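Local coordinates for catalase-3 (Neurospora crassa, PDB 4AJ9), which breaks down hydrogen peroxide to water and dioxygen with a heme cofactor, a reaction that probably serves to protect the cell from peroxide damage, at residues Asp1-Arg5 with Arg314-Asn318; Thr19-Gly23 with Phe45-Gln49; Thr171-Trp177 with Glu467-Asn473; Phe296-Glu300 with Val515-Val519. The contacts are given in a common frame with arbitrary orientation. Numbering follows the deposited sequence.

Interaction 1: residues Asp1-Arg5 with Arg314-Asn318; sequences DARQR and RNPMN
The chain opens with a type I turn from D1 to Q4, closed by Q4 N to D1 O at 3.0 Å, and lies beside the extended run that leaves strand 305-314 at R314; N315 and P316 continue it with psi near 155°. The nearest CA pair is A2 and R314, 7.0 Å apart. D1 (chi1 t) brings its carboxylate to the edge of the R314 guanidinium, giving a salt bridge from OD1 to NE of R314 at 3.1 Å; D1 OD2 pairs with K7. R3 has the most surface covered: in m, t, p it runs past N315 and P316 to M317, R3 CD reaching N315 O at 3.5 Å and R3 NH2 meeting M317 CB at 3.5 Å over one guanidinium face. E10 and E322 form salt bridges with NH1 and NH2 of R3. The start of the chain thus packs on the end of strand 305-314 and beside strand 68-77, where A2 and R3 touch H72, as the antiparallel catalase β-barrel gives way to helix 319-324.

Interaction 2: residues Thr19-Gly23 with Phe45-Gln49; sequences TTDFG and FIFRQ
T19 is extended and turns its CA-to-CB bond from the helical segment F45-Q49; its carbonyl O reaches Q49 NE2 through one water, 3.4 Å (weak) and 2.9 Å away respectively. T20, whose CA is 6.9 Å from that of I46, begins a type I turn ending at G23. With chi1 p, T20 OG1 accepts from F22 N at 2.9 Å, an ST turn, and donates to G23 O at 2.7 Å, while T20 CG2 rests 4.0 Å from F45 CE2. D21 N donates to Q49 OE1 at 3.2 Å; Q49, in p, p, folds back so that NE2 also donates to I46 O at 3.0 Å. A second water bridges D21 OD2 and Q49 O, 2.7 Å from each. F22 (p) presents its ring edge to F45, CZ to CD2 3.8 Å. D21 OD2 is hydrogen-bonded to H381 of the second subunit. Docked by Q49 and F45, the loop between strands 10-11 and 33-34 lies against the start of helix 45-55.

Interaction 3: residues Thr171-Trp177 with Glu467-Asn473; sequences TAHDSAW and EASHVTN
Carboxylates can join two distant parts of a chain, and two do so here: D174 takes backbone and side-chain donors, E467 side-chain donors and a water. T171-W177 passes through an inverse gamma turn at A172 to the N-cap H173 and into a helix; E467-N473 leaves a helix through a type I turn, A468 to V471. CA atoms approach to 4.5 Å at A172 and E467 and to 4.6 Å at D174 and V471. E467 (chi1 m, chi2 -121°) extends so that OE1 accepts from T171 OG1 at 2.5 Å and from W177 NE1 at 3.2 Å; a water donates to E467 OE2 at 2.5 Å and accepts from T171 N at 2.9 Å. At the other end D174 (m) acts as a clamp: OD1 takes T472 N at 2.8 Å, and OD2 takes T472 OG1 at 2.8 Å and N473 N at 2.9 Å. Between them, H470 (m) offers a ring face to A172 CB, a CH-pi contact 4.2 Å from the centroid, and W177 (m) packs its CB 3.9 Å from V471 CG2. N473 (t) starts toward the other segment, and its OD1 caps V476 N. The start of helix 174-182 is thereby fixed to the connection between helices 454-468 and 474-487, with helix 489-499 touching A468.

Interaction 4: residues Phe296-Glu300 with Val515-Val519; sequences FLPEE and VTRGV
R517, E299 and E300 bury the most surface where these two irregular segments meet, the CA atoms lying 6.1 Å apart at P298 and T516 and 6.8 Å at E299 and R517. V515 to R517 is extended, whereas P298 leads into the helical backbone angles of E299 and E300. E300, bent by chi1 m and chi2 p, uses both carboxylate oxygens: OE1 accepts from T516 OG1 at 2.6 Å and OE2 from R517 N at 2.9 Å, bridging the hydroxyl and the next backbone NH. The R517 side chain (p, t, t) reaches, extended, across E299, so that CB of E299 and N of E300 lie over one face of its guanidinium. Its NE forms a long salt bridge, 3.5 Å, with E299 OE1, and a water joins that oxygen to R517 NH2. The contact illustrates how a large-subunit catalase ties its long linker, the loop between helix 489-499 and the C-terminal domain with its parallel sheet, to the loop preceding barrel strand 305-314. A water knits the middle, bonded to E299 N, T516 OG1 and R517 O. G518, at phi 85°, has no room for a CB, which would clash with E299 OE2. The F296 ring (p) turns its edge to T516 CG2 at 4.0 Å and its CZ to V519 CG1 at 4.1 Å; L447 packs on F296 and T516, F448 on V519.

How the interactions relate
None of the four contacts touches another. Interactions 1, 3 and 4 join parts of the chain over 200 residues apart and cross one another along it, while 2 closes a short loop within the span of 1. Centres lie 29 Å apart for 1 and 2, which both meet the second subunit, and 30 Å for 3 and 4; 1 and 3 lie on opposite sides of the chain's centre, 42 Å apart. Interaction 2, in an arm embraced by other subunits, has its centre 60 Å from that of interaction 4. A bound heme lies about 11 Å from the F296 side chain, and one about 13 Å from each of the P316 and Q49 side chains; the side chain of F296 is about 12 Å from that of N138, a predicted active-site residue.

Interaction 1: residues Asp1-Arg5 with Arg314-Asn318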
loop_
_atom_site.group_PDB
_atom_site.type_symbol
_atom_site.label_atom_id
_atom_site.label_comp_id
_atom_site.label_asym_id
_atom_site.label_seq_id
_atom_site.Cartn_x
_atom_site.Cartn_y
_atom_site.Cartn_z
ATOM N N ASP C 1 24.379 26.985 3.425
ATOM C CA ASP C 1 23.480 26.185 2.594
ATOM C C ASP C 1 22.686 25.170 3.425
ATOM O O ASP C 1 23.203 24.107 3.789
ATOM C CB ASP C 1 24.261 25.479 1.481
ATOM C CG ASP C 1 23.399 24.513 0.683
ATOM O OD1 ASP C 1 22.223 24.834 0.409
ATOM O OD2 ASP C 1 23.899 23.424 0.333
ATOM N N ALA C 2 21.430 25.507 3.717
ATOM C CA ALA C 2 20.571 24.668 4.554
ATOM C C ALA C 2 20.331 23.283 3.965
ATOM O O ALA C 2 19.988 22.353 4.699
ATOM C CB ALA C 2 19.234 25.365 4.833
ATOM N N ARG C 3 20.500 23.152 2.648
ATOM C CA ARG C 3 20.315 21.867 1.965
ATOM C C ARG C 3 21.562 20.975 1.958
ATOM O O ARG C 3 21.525 19.871 1.418
ATOM C CB ARG C 3 19.853 22.076 0.520
ATOM C CG ARG C 3 18.496 22.742 0.370
ATOM C CD ARG C 3 18.030 22.777 -1.096
ATOM N NE ARG C 3 17.584 21.466 -1.564
ATOM C CZ ARG C 3 18.342 20.625 -2.262
ATOM N NH1 ARG C 3 19.588 20.959 -2.588
ATOM N NH2 ARG C 3 17.855 19.450 -2.633
ATOM N N GLN C 4 22.657 21.447 2.551
ATOM C CA GLN C 4 23.929 20.721 2.486
ATOM C C GLN C 4 23.780 19.206 2.679
ATOM O O GLN C 4 24.376 18.416 1.942
ATOM C CB GLN C 4 24.927 21.277 3.506
ATOM C CG GLN C 4 26.309 20.642 3.426
ATOM C CD GLN C 4 27.006 20.930 2.106
ATOM O OE1 GLN C 4 26.932 22.041 1.582
ATOM N NE2 GLN C 4 27.683 19.923 1.560
ATOM N N ARG C 5 22.980 18.809 3.666
ATOM C CA ARG C 5 22.864 17.402 4.038
ATOM C C ARG C 5 22.226 16.573 2.924
ATOM O O ARG C 5 22.436 15.357 2.841
ATOM C CB ARG C 5 22.062 17.256 5.339
ATOM C CG ARG C 5 20.576 17.520 5.168
ATOM C CD ARG C 5 19.847 17.658 6.498
ATOM N NE ARG C 5 18.447 18.015 6.284
ATOM C CZ ARG C 5 18.029 19.244 6.005
ATOM N NH1 ARG C 5 18.910 20.236 5.918
ATOM N NH2 ARG C 5 16.736 19.480 5.812
ATOM N N ARG C 314 16.770 28.948 0.381
ATOM C CA ARG C 314 17.070 27.903 -0.603
ATOM C C ARG C 314 15.801 27.232 -1.124
ATOM O O ARG C 314 15.042 26.654 -0.348
ATOM C CB ARG C 314 18.010 26.837 -0.026
ATOM C CG ARG C 314 19.424 27.300 0.303
ATOM C CD ARG C 314 20.254 27.561 -0.949
ATOM N NE ARG C 314 21.676 27.717 -0.640
ATOM C CZ ARG C 314 22.264 28.873 -0.335
ATOM N NH1 ARG C 314 21.559 29.999 -0.293
ATOM N NH2 ARG C 314 23.564 28.903 -0.069
ATOM N N ASN C 315 15.576 27.315 -2.435
ATOM C CA ASN C 315 14.481 26.584 -3.069
ATOM C C ASN C 315 14.804 25.102 -3.113
ATOM O O ASN C 315 15.967 24.727 -3.104
ATOM C CB ASN C 315 14.235 27.108 -4.496
ATOM C CG ASN C 315 13.492 28.432 -4.499
ATOM O OD1 ASN C 315 12.564 28.625 -3.715
ATOM N ND2 ASN C 315 13.910 29.358 -5.361
ATOM N N PRO C 316 13.774 24.245 -3.161
ATOM C CA PRO C 316 14.035 22.815 -3.368
ATOM C C PRO C 316 14.590 22.517 -4.754
ATOM O O PRO C 316 14.407 23.312 -5.694
ATOM C CB PRO C 316 12.645 22.185 -3.234
ATOM C CG PRO C 316 11.696 23.297 -3.500
ATOM C CD PRO C 316 12.346 24.515 -2.926
ATOM N N MET C 317 15.270 21.379 -4.874
ATOM C CA MET C 317 15.786 20.924 -6.160
ATOM C C MET C 317 14.739 20.068 -6.876
ATOM O O MET C 317 14.510 20.226 -8.076
ATOM C CB MET C 317 17.088 20.140 -5.966
ATOM C CG MET C 317 17.685 19.586 -7.262
ATOM S SD MET C 317 19.271 18.746 -6.998
ATOM C CE MET C 317 20.357 20.169 -6.810
ATOM N N ASN C 318 14.121 19.151 -6.133
ATOM C CA ASN C 318 12.973 18.397 -6.630
ATOM C C ASN C 318 11.777 18.587 -5.690
ATOM O O ASN C 318 11.818 18.177 -4.529
ATOM C CB ASN C 318 13.319 16.905 -6.766
ATOM C CG ASN C 318 12.200 16.096 -7.420
ATOM O OD1 ASN C 318 11.370 15.497 -6.740
ATOM N ND2 ASN C 318 12.189 16.066 -8.746
#

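Interaction 2: residues Thr19-Gly23 with Phe45-Gln49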
loop_
_atom_site.group_PDB
_atom_site.type_symbol
_atom_site.label_atom_id
_atom_site.label_comp_id
_atom_site.label_asym_id
_atom_site.label_seq_id
_atom_site.Cartn_x
_atom_site.Cartn_y
_atom_site.Cartn_z
ATOM N N THR C 19 19.729 4.763 -18.524
ATOM C CA THR C 19 19.837 3.415 -17.956
ATOM C C THR C 19 18.473 2.969 -17.463
ATOM O O THR C 19 17.570 3.791 -17.310
ATOM C CB THR C 19 20.771 3.364 -16.721
ATOM O OG1 THR C 19 20.152 4.064 -15.631
ATOM C CG2 THR C 19 22.150 3.979 -17.022
ATOM N N THR C 20 18.331 1.671 -17.202
ATOM C CA THR C 20 17.184 1.177 -16.441
ATOM C C THR C 20 17.381 1.534 -14.966
ATOM O O THR C 20 18.432 2.055 -14.575
ATOM C CB THR C 20 17.083 -0.352 -16.489
ATOM O OG1 THR C 20 18.118 -0.917 -15.670
ATOM C CG2 THR C 20 17.213 -0.881 -17.928
ATOM N N ASP C 21 16.389 1.217 -14.138
ATOM C CA ASP C 21 16.524 1.434 -12.697
ATOM C C ASP C 21 17.424 0.392 -12.024
ATOM O O ASP C 21 17.736 0.516 -10.842
ATOM C CB ASP C 21 15.154 1.502 -12.011
ATOM C CG ASP C 21 14.460 2.825 -12.227
ATOM O OD1 ASP C 21 15.151 3.821 -12.527
ATOM O OD2 ASP C 21 13.222 2.877 -12.079
ATOM N N PHE C 22 17.846 -0.628 -12.772
ATOM C CA PHE C 22 18.773 -1.614 -12.218
ATOM C C PHE C 22 20.115 -1.563 -12.929
ATOM O O PHE C 22 20.960 -2.457 -12.785
ATOM C CB PHE C 22 18.183 -3.034 -12.226
ATOM C CG PHE C 22 17.697 -3.489 -13.579
ATOM C CD1 PHE C 22 16.427 -3.165 -14.015
ATOM C CD2 PHE C 22 18.520 -4.241 -14.412
ATOM C CE1 PHE C 22 15.972 -3.592 -15.254
ATOM C CE2 PHE C 22 18.081 -4.666 -15.650
ATOM C CZ PHE C 22 16.798 -4.340 -16.073
ATOM N N GLY C 23 20.325 -0.485 -13.674
ATOM C CA GLY C 23 21.594 -0.274 -14.335
ATOM C C GLY C 23 21.595 -0.901 -15.712
ATOM O O GLY C 23 20.704 -1.685 -16.074
ATOM N N PHE C 45 11.527 -5.482 -21.590
ATOM C CA PHE C 45 11.730 -5.139 -20.187
ATOM C C PHE C 45 11.951 -3.634 -20.018
ATOM O O PHE C 45 11.559 -3.050 -19.004
ATOM C CB PHE C 45 12.920 -5.921 -19.624
ATOM C CG PHE C 45 14.257 -5.492 -20.174
ATOM C CD1 PHE C 45 14.697 -5.956 -21.411
ATOM C CD2 PHE C 45 15.092 -4.656 -19.435
ATOM C CE1 PHE C 45 15.937 -5.576 -21.905
ATOM C CE2 PHE C 45 16.334 -4.270 -19.925
ATOM C CZ PHE C 45 16.756 -4.729 -21.159
ATOM N N ILE C 46 12.568 -3.016 -21.026
ATOM C CA ILE C 46 12.833 -1.570 -21.044
ATOM C C ILE C 46 11.532 -0.771 -21.012
ATOM O O ILE C 46 11.361 0.108 -20.178
ATOM C CB ILE C 46 13.658 -1.172 -22.292
ATOM C CG1 ILE C 46 15.079 -1.744 -22.201
ATOM C CG2 ILE C 46 13.695 0.357 -22.491
ATOM C CD1 ILE C 46 15.876 -1.535 -23.475
ATOM N N PHE C 47 10.618 -1.071 -21.930
ATOM C CA PHE C 47 9.302 -0.445 -21.887
ATOM C C PHE C 47 8.611 -0.583 -20.513
ATOM O O PHE C 47 8.162 0.402 -19.923
ATOM C CB PHE C 47 8.379 -1.033 -22.955
ATOM C CG PHE C 47 6.954 -0.600 -22.795
ATOM C CD1 PHE C 47 6.553 0.655 -23.225
ATOM C CD2 PHE C 47 6.029 -1.433 -22.196
ATOM C CE1 PHE C 47 5.249 1.075 -23.046
ATOM C CE2 PHE C 47 4.731 -1.028 -22.031
ATOM C CZ PHE C 47 4.339 0.228 -22.457
ATOM N N ARG C 48 8.490 -1.809 -20.023
ATOM C CA ARG C 48 7.716 -2.028 -18.802
ATOM C C ARG C 48 8.327 -1.367 -17.576
ATOM O O ARG C 48 7.603 -0.783 -16.787
ATOM C CB ARG C 48 7.404 -3.515 -18.558
ATOM C CG ARG C 48 6.210 -4.019 -19.382
ATOM C CD ARG C 48 5.889 -5.499 -19.133
ATOM N NE ARG C 48 6.982 -6.359 -19.570
ATOM C CZ ARG C 48 7.964 -6.783 -18.783
ATOM N NH1 ARG C 48 7.982 -6.453 -17.498
ATOM N NH2 ARG C 48 8.929 -7.531 -19.286
ATOM N N GLN C 49 9.650 -1.425 -17.420
ATOM C CA GLN C 49 10.268 -0.763 -16.258
ATOM C C GLN C 49 10.100 0.768 -16.298
ATOM O O GLN C 49 9.927 1.418 -15.260
ATOM C CB GLN C 49 11.745 -1.173 -16.068
ATOM C CG GLN C 49 12.693 -0.831 -17.228
ATOM C CD GLN C 49 13.335 0.555 -17.130
ATOM O OE1 GLN C 49 13.813 0.959 -16.076
ATOM N NE2 GLN C 49 13.347 1.288 -18.251
HETATM O O HOH W 1 14.390 4.040 -18.351
HETATM O O HOH W 2 11.188 1.259 -12.837
#

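Interaction 3: residues Thr171-Trp177 with Glu467-Asn473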
loop_
_atom_site.group_PDB
_atom_site.type_symbol
_atom_site.label_atom_id
_atom_site.label_comp_id
_atom_site.label_asym_id
_atom_site.label_seq_id
_atom_site.Cartn_x
_atom_site.Cartn_y
_atom_site.Cartn_z
ATOM N N THR C 171 -15.304 27.745 1.074
ATOM C CA THR C 171 -16.265 27.607 2.158
ATOM C C THR C 171 -17.636 28.110 1.727
ATOM O O THR C 171 -18.607 28.019 2.474
ATOM C CB THR C 171 -15.811 28.366 3.404
ATOM O OG1 THR C 171 -15.399 29.691 3.033
ATOM C CG2 THR C 171 -14.644 27.645 4.073
ATOM N N ALA C 172 -17.720 28.618 0.502
ATOM C CA ALA C 172 -18.958 29.236 0.010
ATOM C C ALA C 172 -19.978 28.214 -0.466
ATOM O O ALA C 172 -20.309 28.164 -1.647
ATOM C CB ALA C 172 -18.645 30.245 -1.116
ATOM N N HIS C 173 -20.468 27.387 0.450
ATOM C CA HIS C 173 -21.536 26.448 0.122
ATOM C C HIS C 173 -22.289 26.018 1.369
ATOM O O HIS C 173 -21.805 26.192 2.485
ATOM C CB HIS C 173 -21.005 25.223 -0.625
ATOM C CG HIS C 173 -19.871 24.533 0.067
ATOM N ND1 HIS C 173 -19.997 23.282 0.634
ATOM C CD2 HIS C 173 -18.583 24.909 0.263
ATOM C CE1 HIS C 173 -18.836 22.918 1.155
ATOM N NE2 HIS C 173 -17.962 23.888 0.947
ATOM N N ASP C 174 -23.465 25.436 1.159
ATOM C CA ASP C 174 -24.390 25.116 2.241
ATOM C C ASP C 174 -23.765 24.398 3.433
ATOM O O ASP C 174 -23.952 24.814 4.579
ATOM C CB ASP C 174 -25.568 24.288 1.715
ATOM C CG ASP C 174 -26.530 25.114 0.888
ATOM O OD1 ASP C 174 -26.070 25.857 -0.006
ATOM O OD2 ASP C 174 -27.744 25.046 1.156
ATOM N N SER C 175 -23.036 23.319 3.168
ATOM C CA SER C 175 -22.608 22.444 4.247
ATOM C C SER C 175 -21.644 23.162 5.185
ATOM O O SER C 175 -21.670 22.946 6.401
ATOM C CB SER C 175 -21.984 21.157 3.699
ATOM O OG SER C 175 -20.855 21.424 2.894
ATOM N N ALA C 176 -20.798 24.018 4.618
ATOM C CA ALA C 176 -19.782 24.711 5.406
ATOM C C ALA C 176 -20.456 25.635 6.411
ATOM O O ALA C 176 -20.139 25.639 7.607
ATOM C CB ALA C 176 -18.856 25.502 4.509
ATOM N N TRP C 177 -21.380 26.441 5.909
ATOM C CA TRP C 177 -22.063 27.430 6.741
ATOM C C TRP C 177 -23.105 26.810 7.677
ATOM O O TRP C 177 -23.390 27.363 8.741
ATOM C CB TRP C 177 -22.645 28.542 5.864
ATOM C CG TRP C 177 -21.563 29.415 5.340
ATOM C CD1 TRP C 177 -20.734 29.160 4.272
ATOM C CD2 TRP C 177 -21.133 30.662 5.895
ATOM N NE1 TRP C 177 -19.825 30.189 4.125
ATOM C CE2 TRP C 177 -20.053 31.122 5.106
ATOM C CE3 TRP C 177 -21.564 31.443 6.976
ATOM C CZ2 TRP C 177 -19.406 32.327 5.365
ATOM C CZ3 TRP C 177 -20.918 32.639 7.229
ATOM C CH2 TRP C 177 -19.859 33.073 6.422
ATOM N N GLU C 467 -20.116 34.876 0.506
ATOM C CA GLU C 467 -20.208 33.455 0.859
ATOM C C GLU C 467 -21.611 32.984 1.217
ATOM O O GLU C 467 -22.088 31.979 0.694
ATOM C CB GLU C 467 -19.249 33.128 2.013
ATOM C CG GLU C 467 -17.783 33.387 1.669
ATOM C CD GLU C 467 -16.918 32.147 1.784
ATOM O OE1 GLU C 467 -17.366 31.155 2.403
ATOM O OE2 GLU C 467 -15.783 32.168 1.259
ATOM N N ALA C 468 -22.265 33.699 2.126
ATOM C CA ALA C 468 -23.564 33.282 2.623
ATOM C C ALA C 468 -24.646 33.318 1.537
ATOM O O ALA C 468 -25.608 32.549 1.576
ATOM C CB ALA C 468 -23.967 34.142 3.823
ATOM N N SER C 469 -24.477 34.210 0.571
ATOM C CA SER C 469 -25.407 34.322 -0.540
ATOM C C SER C 469 -25.327 33.103 -1.460
ATOM O O SER C 469 -26.182 32.930 -2.327
ATOM C CB SER C 469 -25.167 35.612 -1.329
ATOM O OG SER C 469 -24.127 35.452 -2.273
ATOM N N HIS C 470 -24.314 32.256 -1.261
ATOM C CA HIS C 470 -24.224 30.993 -2.003
ATOM C C HIS C 470 -25.021 29.874 -1.342
ATOM O O HIS C 470 -25.234 28.819 -1.945
ATOM C CB HIS C 470 -22.768 30.538 -2.161
ATOM C CG HIS C 470 -21.981 31.350 -3.139
ATOM N ND1 HIS C 470 -21.445 32.578 -2.822
ATOM C CD2 HIS C 470 -21.636 31.109 -4.426
ATOM C CE1 HIS C 470 -20.800 33.060 -3.871
ATOM N NE2 HIS C 470 -20.904 32.190 -4.858
ATOM N N VAL C 471 -25.450 30.094 -0.101
ATOM C CA VAL C 471 -26.182 29.067 0.638
ATOM C C VAL C 471 -27.608 28.973 0.136
ATOM O O VAL C 471 -28.374 29.928 0.255
ATOM C CB VAL C 471 -26.183 29.360 2.152
ATOM C CG1 VAL C 471 -26.982 28.305 2.904
ATOM C CG2 VAL C 471 -24.744 29.433 2.670
ATOM N N THR C 472 -27.960 27.828 -0.444
ATOM C CA THR C 472 -29.300 27.642 -0.997
ATOM C C THR C 472 -30.379 27.476 0.069
ATOM O O THR C 472 -31.521 27.919 -0.118
ATOM C CB THR C 472 -29.364 26.431 -1.938
ATOM O OG1 THR C 472 -29.282 25.225 -1.169
ATOM C CG2 THR C 472 -28.222 26.476 -2.941
ATOM N N ASN C 473 -30.039 26.818 1.170
ATOM C CA ASN C 473 -31.034 26.524 2.199
ATOM C C ASN C 473 -31.354 27.749 3.047
ATOM O O ASN C 473 -30.475 28.304 3.696
ATOM C CB ASN C 473 -30.574 25.383 3.101
ATOM C CG ASN C 473 -31.627 24.999 4.123
ATOM O OD1 ASN C 473 -31.812 25.675 5.144
ATOM N ND2 ASN C 473 -32.334 23.920 3.846
HETATM O O HOH W 3 -15.055 30.320 -0.270
HETATM O O HOH W 4 -23.966 25.987 -1.937
#

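Interaction 4: residues Phe296-Glu300 with Val515-Val519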
loop_
_atom_site.group_PDB
_atom_site.type_symbol
_atom_site.label_atom_id
_atom_site.label_comp_id
_atom_site.label_asym_id
_atom_site.label_seq_id
_atom_site.Cartn_x
_atom_site.Cartn_y
_atom_site.Cartn_z
ATOM N N PHE C 296 -7.239 33.480 21.408
ATOM C CA PHE C 296 -5.862 33.973 21.455
ATOM C C PHE C 296 -5.641 34.869 22.676
ATOM O O PHE C 296 -6.595 35.336 23.284
ATOM C CB PHE C 296 -5.430 34.674 20.150
ATOM C CG PHE C 296 -6.150 35.970 19.864
ATOM C CD1 PHE C 296 -5.700 37.168 20.405
ATOM C CD2 PHE C 296 -7.262 35.992 19.035
ATOM C CE1 PHE C 296 -6.357 38.357 20.140
ATOM C CE2 PHE C 296 -7.929 37.170 18.766
ATOM C CZ PHE C 296 -7.480 38.360 19.318
ATOM N N LEU C 297 -4.383 35.081 23.044
ATOM C CA LEU C 297 -4.055 35.915 24.194
ATOM C C LEU C 297 -3.722 37.332 23.742
ATOM O O LEU C 297 -2.697 37.550 23.096
ATOM C CB LEU C 297 -2.870 35.313 24.955
ATOM C CG LEU C 297 -2.419 36.022 26.235
ATOM C CD1 LEU C 297 -3.522 36.019 27.263
ATOM C CD2 LEU C 297 -1.178 35.346 26.793
ATOM N N PRO C 298 -4.589 38.306 24.073
ATOM C CA PRO C 298 -4.310 39.693 23.688
ATOM C C PRO C 298 -2.893 40.102 24.076
ATOM O O PRO C 298 -2.442 39.782 25.174
ATOM C CB PRO C 298 -5.344 40.479 24.488
ATOM C CG PRO C 298 -6.507 39.545 24.558
ATOM C CD PRO C 298 -5.914 38.166 24.706
ATOM N N GLU C 299 -2.189 40.785 23.179
ATOM C CA GLU C 299 -0.809 41.169 23.434
ATOM C C GLU C 299 -0.689 42.195 24.552
ATOM O O GLU C 299 0.391 42.396 25.099
ATOM C CB GLU C 299 -0.154 41.694 22.158
ATOM C CG GLU C 299 0.182 40.568 21.187
ATOM C CD GLU C 299 0.743 41.062 19.890
ATOM O OE1 GLU C 299 1.566 42.003 19.919
ATOM O OE2 GLU C 299 0.351 40.503 18.841
ATOM N N GLU C 300 -1.802 42.834 24.889
ATOM C CA GLU C 300 -1.823 43.791 25.989
ATOM C C GLU C 300 -1.560 43.079 27.306
ATOM O O GLU C 300 -1.032 43.675 28.241
ATOM C CB GLU C 300 -3.171 44.524 26.059
ATOM C CG GLU C 300 -3.400 45.548 24.957
ATOM C CD GLU C 300 -3.866 44.927 23.648
ATOM O OE1 GLU C 300 -4.367 43.786 23.666
ATOM O OE2 GLU C 300 -3.732 45.589 22.598
ATOM N N VAL C 515 -10.789 46.377 22.173
ATOM C CA VAL C 515 -9.953 46.264 20.987
ATOM C C VAL C 515 -8.597 45.717 21.408
ATOM O O VAL C 515 -8.203 45.850 22.563
ATOM C CB VAL C 515 -9.736 47.627 20.330
ATOM C CG1 VAL C 515 -11.064 48.212 19.857
ATOM C CG2 VAL C 515 -9.057 48.568 21.306
ATOM N N THR C 516 -7.886 45.102 20.474
ATOM C CA THR C 516 -6.544 44.598 20.756
ATOM C C THR C 516 -5.641 44.841 19.554
ATOM O O THR C 516 -6.112 44.903 18.426
ATOM C CB THR C 516 -6.558 43.100 21.119
ATOM O OG1 THR C 516 -5.242 42.695 21.507
ATOM C CG2 THR C 516 -7.037 42.248 19.937
ATOM N N ARG C 517 -4.347 44.991 19.802
ATOM C CA ARG C 517 -3.402 45.292 18.740
ATOM C C ARG C 517 -2.926 44.036 18.036
ATOM O O ARG C 517 -3.068 42.923 18.547
ATOM C CB ARG C 517 -2.175 46.016 19.300
ATOM C CG ARG C 517 -1.281 45.143 20.196
ATOM C CD ARG C 517 -0.017 45.906 20.591
ATOM N NE ARG C 517 0.917 45.118 21.393
ATOM C CZ ARG C 517 1.151 45.321 22.688
ATOM N NH1 ARG C 517 0.512 46.290 23.333
ATOM N NH2 ARG C 517 2.027 44.560 23.341
ATOM N N GLY C 518 -2.335 44.221 16.867
ATOM C CA GLY C 518 -1.632 43.133 16.215
ATOM C C GLY C 518 -2.476 42.194 15.374
ATOM O O GLY C 518 -1.968 41.167 14.922
ATOM N N VAL C 519 -3.749 42.520 15.148
ATOM C CA VAL C 519 -4.586 41.624 14.350
ATOM C C VAL C 519 -4.994 42.229 13.007
ATOM O O VAL C 519 -5.475 41.521 12.108
ATOM C CB VAL C 519 -5.823 41.111 15.145
ATOM C CG1 VAL C 519 -5.373 40.351 16.401
ATOM C CG2 VAL C 519 -6.725 42.252 15.517
HETATM O O HOH W 5 3.476 42.535 21.911
HETATM O O HOH W 6 -3.366 41.232 20.668
HETATM O O HOH W 7 0.098 39.707 16.236
#